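Local coordinates for penicillin binding protein 2X (Streptococcus thermophilus, PDB 5U47) that probably cross-links peptidoglycan strands as a transpeptidase of the division septum and is the kind of enzyme that beta-lactams inactivate by acylating the active site, at residues Gln74-Lys85 and Asp121-Lys132. The protein carries 1 engineered substitution. Numbering follows the deposited sequence. Where two conformers were deposited one is given.
Sequences QFDKVADILKDK and DLEKTFKDAGIK
K85 and D121 make the salt bridge at one end of this near-antiparallel helix pair, in the N-terminal dimerisation-type domain, the centre of the contact about 50 Å from the centre of the chain. K85 NZ gives a hydrogen bond to D121 OD2 at 2.8 Å, arriving on the syn side but 24° out of the carboxylate plane, and a second, weak one to OD1. K85 CB and CG lie against L122 CD2; the bend at chi2 (-66°) then turns the rest of the chain toward D121. One turn on, T125 OG1 donates to D121 O from above the carbonyl plane; that oxygen also takes T125 N, so two donors grip it.

At the far end a water joins the segments, accepting from Q74 NE2 and donating to A129 O at 2.7 Å. Here helix 116-128 finishes in a Schellman motif, with G130 at positive phi. NE2 lies 3.1 Å from G130 O, and the Q74 amide slides past I131 CG1; its OE1 is taken by Q71 N.

Between these polar ends the axes of helix segments 74-85 and 121-128 come within 11.0 Å, and the contacts are largely apolar. I131, just past the turn, puts CD1 against K77 CG and CG2 against V78 CG2. L82 CD2 meets the F126 ring at its edge, 4.0 Å from CZ. Strand 134-143 covers one flank, with M134 touching both V78 and F126, while I52 of strand 42-55 touches L82 and F126: the two helices pack together over the sheet.

I81 fills the middle. Its CG2, anti to the backbone N, rests on L122 CD2, and its CD1 meets T125 CG2 tip to tip at 3.5 Å, tighter than a usual methyl contact.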
ATOM      1  N   GLN A  74      -9.753 -56.587   2.053  1.00 60.40           N
ATOM      2  CA  GLN A  74      -9.029 -55.615   1.221  1.00 57.79           C
ATOM      3  C   GLN A  74      -7.941 -54.809   1.942  1.00 58.83           C
ATOM      4  O   GLN A  74      -7.163 -54.116   1.276  1.00 60.46           O
ATOM      5  CB  GLN A  74     -10.028 -54.617   0.633  1.00 55.98           C
ATOM      6  CG  GLN A  74     -11.106 -55.227  -0.254  1.00 54.10           C
ATOM      7  CD  GLN A  74     -12.288 -54.300  -0.401  1.00 53.04           C
ATOM      8  OE1 GLN A  74     -12.827 -53.807   0.595  1.00 50.40           O
ATOM      9  NE2 GLN A  74     -12.716 -54.074  -1.635  1.00 53.50           N
ATOM     10  N   PHE A  75      -7.905 -54.857   3.277  1.00 56.83           N
ATOM     11  CA  PHE A  75      -6.893 -54.116   4.071  1.00 57.25           C
ATOM     12  C   PHE A  75      -5.455 -54.214   3.514  1.00 56.93           C
ATOM     13  O   PHE A  75      -4.764 -53.197   3.362  1.00 54.04           O
ATOM     14  CB  PHE A  75      -6.919 -54.616   5.527  1.00 59.83           C
ATOM     15  CG  PHE A  75      -7.961 -53.960   6.404  1.00 60.32           C
ATOM     16  CD1 PHE A  75      -9.129 -53.397   5.883  1.00 61.66           C
ATOM     17  CD2 PHE A  75      -7.796 -53.971   7.787  1.00 63.49           C
ATOM     18  CE1 PHE A  75     -10.074 -52.812   6.721  1.00 61.47           C
ATOM     19  CE2 PHE A  75      -8.749 -53.401   8.628  1.00 64.10           C
ATOM     20  CZ  PHE A  75      -9.889 -52.819   8.093  1.00 62.55           C
ATOM     21  N   ASP A  76      -5.031 -55.438   3.204  1.00 57.68           N
ATOM     22  CA  ASP A  76      -3.687 -55.706   2.680  1.00 58.89           C
ATOM     23  C   ASP A  76      -3.431 -55.050   1.323  1.00 56.18           C
ATOM     24  O   ASP A  76      -2.326 -54.579   1.066  1.00 52.96           O
ATOM     25  CB  ASP A  76      -3.458 -57.221   2.548  1.00 63.27           C
ATOM     26  CG  ASP A  76      -2.041 -57.567   2.101  1.00 66.00           C
ATOM     27  OD1 ASP A  76      -1.074 -57.160   2.787  1.00 70.93           O
ATOM     28  OD2 ASP A  76      -1.897 -58.260   1.073  1.00 68.79           O
ATOM     29  N   LYS A  77      -4.435 -55.050   0.445  1.00 54.76           N
ATOM     30  CA  LYS A  77      -4.267 -54.433  -0.876  1.00 55.16           C
ATOM     31  C   LYS A  77      -4.144 -52.907  -0.735  1.00 53.14           C
ATOM     32  O   LYS A  77      -3.361 -52.266  -1.447  1.00 53.47           O
ATOM     33  CB  LYS A  77      -5.404 -54.828  -1.826  1.00 56.48           C
ATOM     34  CG  LYS A  77      -5.320 -54.210  -3.219  1.00 59.04           C
ATOM     35  CD  LYS A  77      -3.947 -54.405  -3.868  1.00 62.10           C
ATOM     36  CE  LYS A  77      -3.899 -53.794  -5.257  1.00 63.57           C
ATOM     37  NZ  LYS A  77      -2.535 -53.866  -5.839  1.00 65.23           N
ATOM     38  N   VAL A  78      -4.910 -52.336   0.197  1.00 51.38           N
ATOM     39  CA  VAL A  78      -4.836 -50.908   0.493  1.00 50.73           C
ATOM     40  C   VAL A  78      -3.418 -50.566   0.971  1.00 50.22           C
ATOM     41  O   VAL A  78      -2.863 -49.536   0.573  1.00 48.41           O
ATOM     42  CB  VAL A  78      -5.889 -50.471   1.548  1.00 51.31           C
ATOM     43  CG1 VAL A  78      -5.672 -49.021   1.980  1.00 51.92           C
ATOM     44  CG2 VAL A  78      -7.303 -50.647   1.009  1.00 50.47           C
ATOM     45  N   ALA A  79      -2.824 -51.436   1.793  1.00 49.02           N
ATOM     46  CA  ALA A  79      -1.460 -51.181   2.284  1.00 51.02           C
ATOM     47  C   ALA A  79      -0.439 -51.206   1.133  1.00 51.93           C
ATOM     48  O   ALA A  79       0.484 -50.368   1.082  1.00 48.46           O
ATOM     49  CB  ALA A  79      -1.079 -52.173   3.366  1.00 52.73           C
ATOM     50  N   ASP A  80      -0.612 -52.161   0.212  1.00 53.04           N
ATOM     51  CA  ASP A  80       0.269 -52.269  -0.963  1.00 55.52           C
ATOM     52  C   ASP A  80       0.194 -50.977  -1.759  1.00 54.08           C
ATOM     53  O   ASP A  80       1.220 -50.417  -2.159  1.00 51.17           O
ATOM     54  CB  ASP A  80      -0.126 -53.450  -1.856  1.00 58.45           C
ATOM     55  CG  ASP A  80       0.097 -54.809  -1.184  1.00 61.31           C
ATOM     56  OD1 ASP A  80       0.846 -54.883  -0.179  1.00 64.78           O
ATOM     57  OD2 ASP A  80      -0.474 -55.804  -1.678  1.00 61.38           O
ATOM     58  N   ILE A  81      -1.032 -50.498  -1.952  1.00 53.31           N
ATOM     59  CA  ILE A  81      -1.263 -49.255  -2.679  1.00 52.49           C
ATOM     60  C   ILE A  81      -0.647 -48.040  -1.956  1.00 49.96           C
ATOM     61  O   ILE A  81       0.038 -47.232  -2.591  1.00 47.52           O
ATOM     62  CB  ILE A  81      -2.771 -49.043  -2.959  1.00 52.65           C
ATOM     63  CG1 ILE A  81      -3.266 -50.118  -3.952  1.00 52.80           C
ATOM     64  CG2 ILE A  81      -3.016 -47.643  -3.524  1.00 52.66           C
ATOM     65  CD1 ILE A  81      -4.774 -50.207  -4.102  1.00 52.89           C
ATOM     66  N   LEU A  82      -0.867 -47.929  -0.646  1.00 48.03           N
ATOM     67  CA  LEU A  82      -0.332 -46.800   0.117  1.00 47.77           C
ATOM     68  C   LEU A  82       1.201 -46.802   0.179  1.00 49.82           C
ATOM     69  O   LEU A  82       1.830 -45.728   0.190  1.00 47.98           O
ATOM     70  CB  LEU A  82      -0.959 -46.706   1.515  1.00 47.65           C
ATOM     71  CG  LEU A  82      -2.482 -46.450   1.582  1.00 47.71           C
ATOM     72  CD1 LEU A  82      -2.843 -45.818   2.922  1.00 47.35           C
ATOM     73  CD2 LEU A  82      -2.984 -45.538   0.470  1.00 47.44           C
ATOM     74  N   LYS A  83       1.795 -47.993   0.212  0.50 50.89           N
ATOM     75  CA  LYS A  83       3.249 -48.126   0.227  0.50 52.09           C
ATOM     76  C   LYS A  83       3.820 -47.644  -1.102  0.50 52.95           C
ATOM     77  O   LYS A  83       4.663 -46.748  -1.134  0.50 52.30           O
ATOM     78  CB  LYS A  83       3.658 -49.582   0.481  0.50 53.16           C
ATOM     79  CG  LYS A  83       5.169 -49.812   0.509  0.50 53.79           C
ATOM     80  CD  LYS A  83       5.849 -49.034   1.629  0.50 53.88           C
ATOM     81  CE  LYS A  83       7.359 -49.251   1.627  0.50 54.68           C
ATOM     82  NZ  LYS A  83       8.028 -48.482   2.710  0.50 54.75           N
ATOM     83  N   ASP A  84       3.335 -48.224  -2.197  1.00 53.73           N
ATOM     84  CA  ASP A  84       3.811 -47.852  -3.527  1.00 56.58           C
ATOM     85  C   ASP A  84       3.586 -46.360  -3.858  1.00 55.02           C
ATOM     86  O   ASP A  84       4.497 -45.688  -4.353  1.00 54.21           O
ATOM     87  CB  ASP A  84       3.124 -48.717  -4.593  1.00 60.68           C
ATOM     88  CG  ASP A  84       3.474 -48.284  -6.013  1.00 64.73           C
ATOM     89  OD1 ASP A  84       4.673 -48.025  -6.295  1.00 67.41           O
ATOM     90  OD2 ASP A  84       2.542 -48.198  -6.846  1.00 66.86           O
ATOM     91  N   LYS A  85       2.391 -45.851  -3.554  1.00 53.52           N
ATOM     92  CA  LYS A  85       2.012 -44.461  -3.891  1.00 52.90           C
ATOM     93  C   LYS A  85       2.424 -43.338  -2.899  1.00 50.46           C
ATOM     94  O   LYS A  85       2.716 -42.230  -3.339  1.00 48.56           O
ATOM     95  CB  LYS A  85       0.499 -44.392  -4.113  1.00 55.29           C
ATOM     96  CG  LYS A  85      -0.044 -45.340  -5.179  1.00 58.04           C
ATOM     97  CD  LYS A  85       0.454 -45.005  -6.577  1.00 60.43           C
ATOM     98  CE  LYS A  85      -0.251 -45.861  -7.623  1.00 61.74           C
ATOM     99  NZ  LYS A  85       0.217 -45.577  -9.009  1.00 61.77           N
ATOM    100  N   ASP A 121      -4.426 -40.452  -9.121  1.00 47.51           N
ATOM    101  CA  ASP A 121      -3.786 -41.742  -9.349  1.00 48.05           C
ATOM    102  C   ASP A 121      -4.310 -42.728  -8.296  1.00 47.03           C
ATOM    103  O   ASP A 121      -4.803 -43.807  -8.645  1.00 45.38           O
ATOM    104  CB  ASP A 121      -2.252 -41.585  -9.276  1.00 49.79           C
ATOM    105  CG  ASP A 121      -1.501 -42.871  -9.580  1.00 52.00           C
ATOM    106  OD1 ASP A 121      -2.121 -43.907  -9.857  1.00 53.84           O
ATOM    107  OD2 ASP A 121      -0.259 -42.841  -9.538  1.00 55.70           O
ATOM    108  N   LEU A 122      -4.234 -42.342  -7.019  1.00 46.68           N
ATOM    109  CA  LEU A 122      -4.755 -43.183  -5.921  1.00 47.19           C
ATOM    110  C   LEU A 122      -6.218 -43.562  -6.140  1.00 48.14           C
ATOM    111  O   LEU A 122      -6.576 -44.723  -5.972  1.00 48.68           O
ATOM    112  CB  LEU A 122      -4.626 -42.496  -4.553  1.00 48.30           C
ATOM    113  CG  LEU A 122      -3.290 -42.525  -3.802  1.00 49.32           C
ATOM    114  CD1 LEU A 122      -3.295 -41.539  -2.644  1.00 48.19           C
ATOM    115  CD2 LEU A 122      -3.000 -43.919  -3.284  1.00 50.56           C
ATOM    116  N   GLU A 123      -7.058 -42.590  -6.501  1.00 49.35           N
ATOM    117  CA  GLU A 123      -8.483 -42.876  -6.750  1.00 52.29           C
ATOM    118  C   GLU A 123      -8.665 -43.921  -7.840  1.00 53.66           C
ATOM    119  O   GLU A 123      -9.420 -44.871  -7.666  1.00 50.95           O
ATOM    120  CB  GLU A 123      -9.268 -41.626  -7.128  1.00 53.36           C
ATOM    121  CG  GLU A 123      -9.726 -40.784  -5.952  1.00 56.98           C
ATOM    122  CD  GLU A 123     -10.747 -39.731  -6.365  1.00 57.44           C
ATOM    123  OE1 GLU A 123     -10.520 -39.043  -7.382  1.00 62.26           O
ATOM    124  OE2 GLU A 123     -11.772 -39.594  -5.670  1.00 56.49           O
ATOM    125  N   LYS A 124      -7.960 -43.737  -8.957  1.00 56.23           N
ATOM    126  CA  LYS A 124      -8.021 -44.683 -10.072  1.00 58.32           C
ATOM    127  C   LYS A 124      -7.589 -46.074  -9.622  1.00 56.16           C
ATOM    128  O   LYS A 124      -8.150 -47.073 -10.061  1.00 54.14           O
ATOM    129  CB  LYS A 124      -7.140 -44.218 -11.242  1.00 61.24           C
ATOM    130  CG  LYS A 124      -7.202 -45.135 -12.458  1.00 64.98           C
ATOM    131  CD  LYS A 124      -6.376 -44.614 -13.625  1.00 68.16           C
ATOM    132  CE  LYS A 124      -6.461 -45.582 -14.800  1.00 72.77           C
ATOM    133  NZ  LYS A 124      -5.691 -45.116 -15.990  1.00 75.93           N
ATOM    134  N   THR A 125      -6.598 -46.122  -8.737  1.00 55.19           N
ATOM    135  CA  THR A 125      -6.078 -47.389  -8.231  1.00 56.40           C
ATOM    136  C   THR A 125      -7.116 -48.129  -7.376  1.00 54.06           C
ATOM    137  O   THR A 125      -7.264 -49.338  -7.508  1.00 56.59           O
ATOM    138  CB  THR A 125      -4.753 -47.167  -7.457  1.00 57.22           C
ATOM    139  OG1 THR A 125      -3.833 -46.444  -8.288  1.00 56.59           O
ATOM    140  CG2 THR A 125      -4.115 -48.476  -7.060  1.00 58.05           C
ATOM    141  N   PHE A 126      -7.836 -47.415  -6.513  1.00 53.27           N
ATOM    142  CA  PHE A 126      -8.864 -48.055  -5.663  1.00 52.22           C
ATOM    143  C   PHE A 126     -10.058 -48.518  -6.490  1.00 51.95           C
ATOM    144  O   PHE A 126     -10.601 -49.592  -6.254  1.00 48.66           O
ATOM    145  CB  PHE A 126      -9.347 -47.127  -4.540  1.00 51.08           C
ATOM    146  CG  PHE A 126      -8.287 -46.788  -3.521  1.00 49.24           C
ATOM    147  CD1 PHE A 126      -7.661 -47.788  -2.797  1.00 48.53           C
ATOM    148  CD2 PHE A 126      -7.957 -45.457  -3.243  1.00 47.54           C
ATOM    149  CE1 PHE A 126      -6.695 -47.485  -1.847  1.00 48.81           C
ATOM    150  CE2 PHE A 126      -6.989 -45.148  -2.295  1.00 46.89           C
ATOM    151  CZ  PHE A 126      -6.357 -46.160  -1.597  1.00 47.82           C
ATOM    152  N   LYS A 127     -10.462 -47.691  -7.454  1.00 53.96           N
ATOM    153  CA  LYS A 127     -11.580 -48.011  -8.347  1.00 57.04           C
ATOM    154  C   LYS A 127     -11.255 -49.281  -9.146  1.00 57.99           C
ATOM    155  O   LYS A 127     -12.069 -50.205  -9.186  1.00 54.41           O
ATOM    156  CB  LYS A 127     -11.865 -46.832  -9.293  1.00 59.57           C
ATOM    157  CG  LYS A 127     -13.048 -47.000 -10.254  1.00 62.18           C
ATOM    158  CD  LYS A 127     -13.182 -45.813 -11.214  1.00 64.36           C
ATOM    159  CE  LYS A 127     -12.068 -45.777 -12.264  1.00 68.77           C
ATOM    160  NZ  LYS A 127     -11.983 -44.493 -13.026  1.00 69.34           N
ATOM    161  N   ASP A 128     -10.062 -49.332  -9.754  1.00 59.02           N
ATOM    162  CA  ASP A 128      -9.631 -50.516 -10.543  1.00 60.76           C
ATOM    163  C   ASP A 128      -9.502 -51.777  -9.676  1.00 60.75           C
ATOM    164  O   ASP A 128      -9.761 -52.878 -10.158  1.00 65.62           O
ATOM    165  CB  ASP A 128      -8.317 -50.255 -11.307  1.00 61.43           C
ATOM    166  CG  ASP A 128      -8.456 -49.170 -12.402  1.00 64.05           C
ATOM    167  OD1 ASP A 128      -9.599 -48.785 -12.757  1.00 66.18           O
ATOM    168  OD2 ASP A 128      -7.408 -48.701 -12.911  1.00 62.69           O
ATOM    169  N   ALA A 129      -9.119 -51.609  -8.408  1.00 58.67           N
ATOM    170  CA  ALA A 129      -9.003 -52.738  -7.458  1.00 57.94           C
ATOM    171  C   ALA A 129     -10.330 -53.089  -6.765  1.00 57.86           C
ATOM    172  O   ALA A 129     -10.367 -53.976  -5.911  1.00 60.54           O
ATOM    173  CB  ALA A 129      -7.939 -52.437  -6.408  1.00 56.58           C
ATOM    174  N   GLY A 130     -11.407 -52.382  -7.104  1.00 57.29           N
ATOM    175  CA  GLY A 130     -12.722 -52.661  -6.517  1.00 57.35           C
ATOM    176  C   GLY A 130     -12.833 -52.357  -5.028  1.00 55.86           C
ATOM    177  O   GLY A 130     -13.648 -52.950  -4.335  1.00 53.24           O
ATOM    178  N   ILE A 131     -12.029 -51.415  -4.542  1.00 52.90           N
ATOM    179  CA  ILE A 131     -12.037 -51.046  -3.131  1.00 51.43           C
ATOM    180  C   ILE A 131     -12.823 -49.744  -2.943  1.00 50.73           C
ATOM    181  O   ILE A 131     -12.521 -48.724  -3.567  1.00 48.34           O
ATOM    182  CB  ILE A 131     -10.602 -50.860  -2.600  1.00 51.00           C
ATOM    183  CG1 ILE A 131      -9.772 -52.131  -2.827  1.00 50.70           C
ATOM    184  CG2 ILE A 131     -10.622 -50.501  -1.114  1.00 52.17           C
ATOM    185  CD1 ILE A 131      -8.278 -51.942  -2.646  1.00 50.61           C
ATOM    186  N   LYS A 132     -13.826 -49.809  -2.073  1.00 50.77           N
ATOM    187  CA  LYS A 132     -14.673 -48.677  -1.716  1.00 51.99           C
ATOM    188  C   LYS A 132     -14.325 -48.250  -0.303  1.00 49.41           C
ATOM    189  O   LYS A 132     -13.726 -49.024   0.438  1.00 51.03           O
ATOM    190  CB  LYS A 132     -16.149 -49.099  -1.768  1.00 54.78           C
ATOM    191  CG  LYS A 132     -16.656 -49.343  -3.176  1.00 58.78           C
ATOM    192  CD  LYS A 132     -18.030 -49.995  -3.194  1.00 62.85           C
ATOM    193  CE  LYS A 132     -18.648 -49.914  -4.586  1.00 66.15           C
ATOM    194  NZ  LYS A 132     -17.752 -50.451  -5.654  1.00 68.28           N
TER
HETATM  195  O   HOH W   1     -11.216 -55.251  -3.691  1.00 52.06           O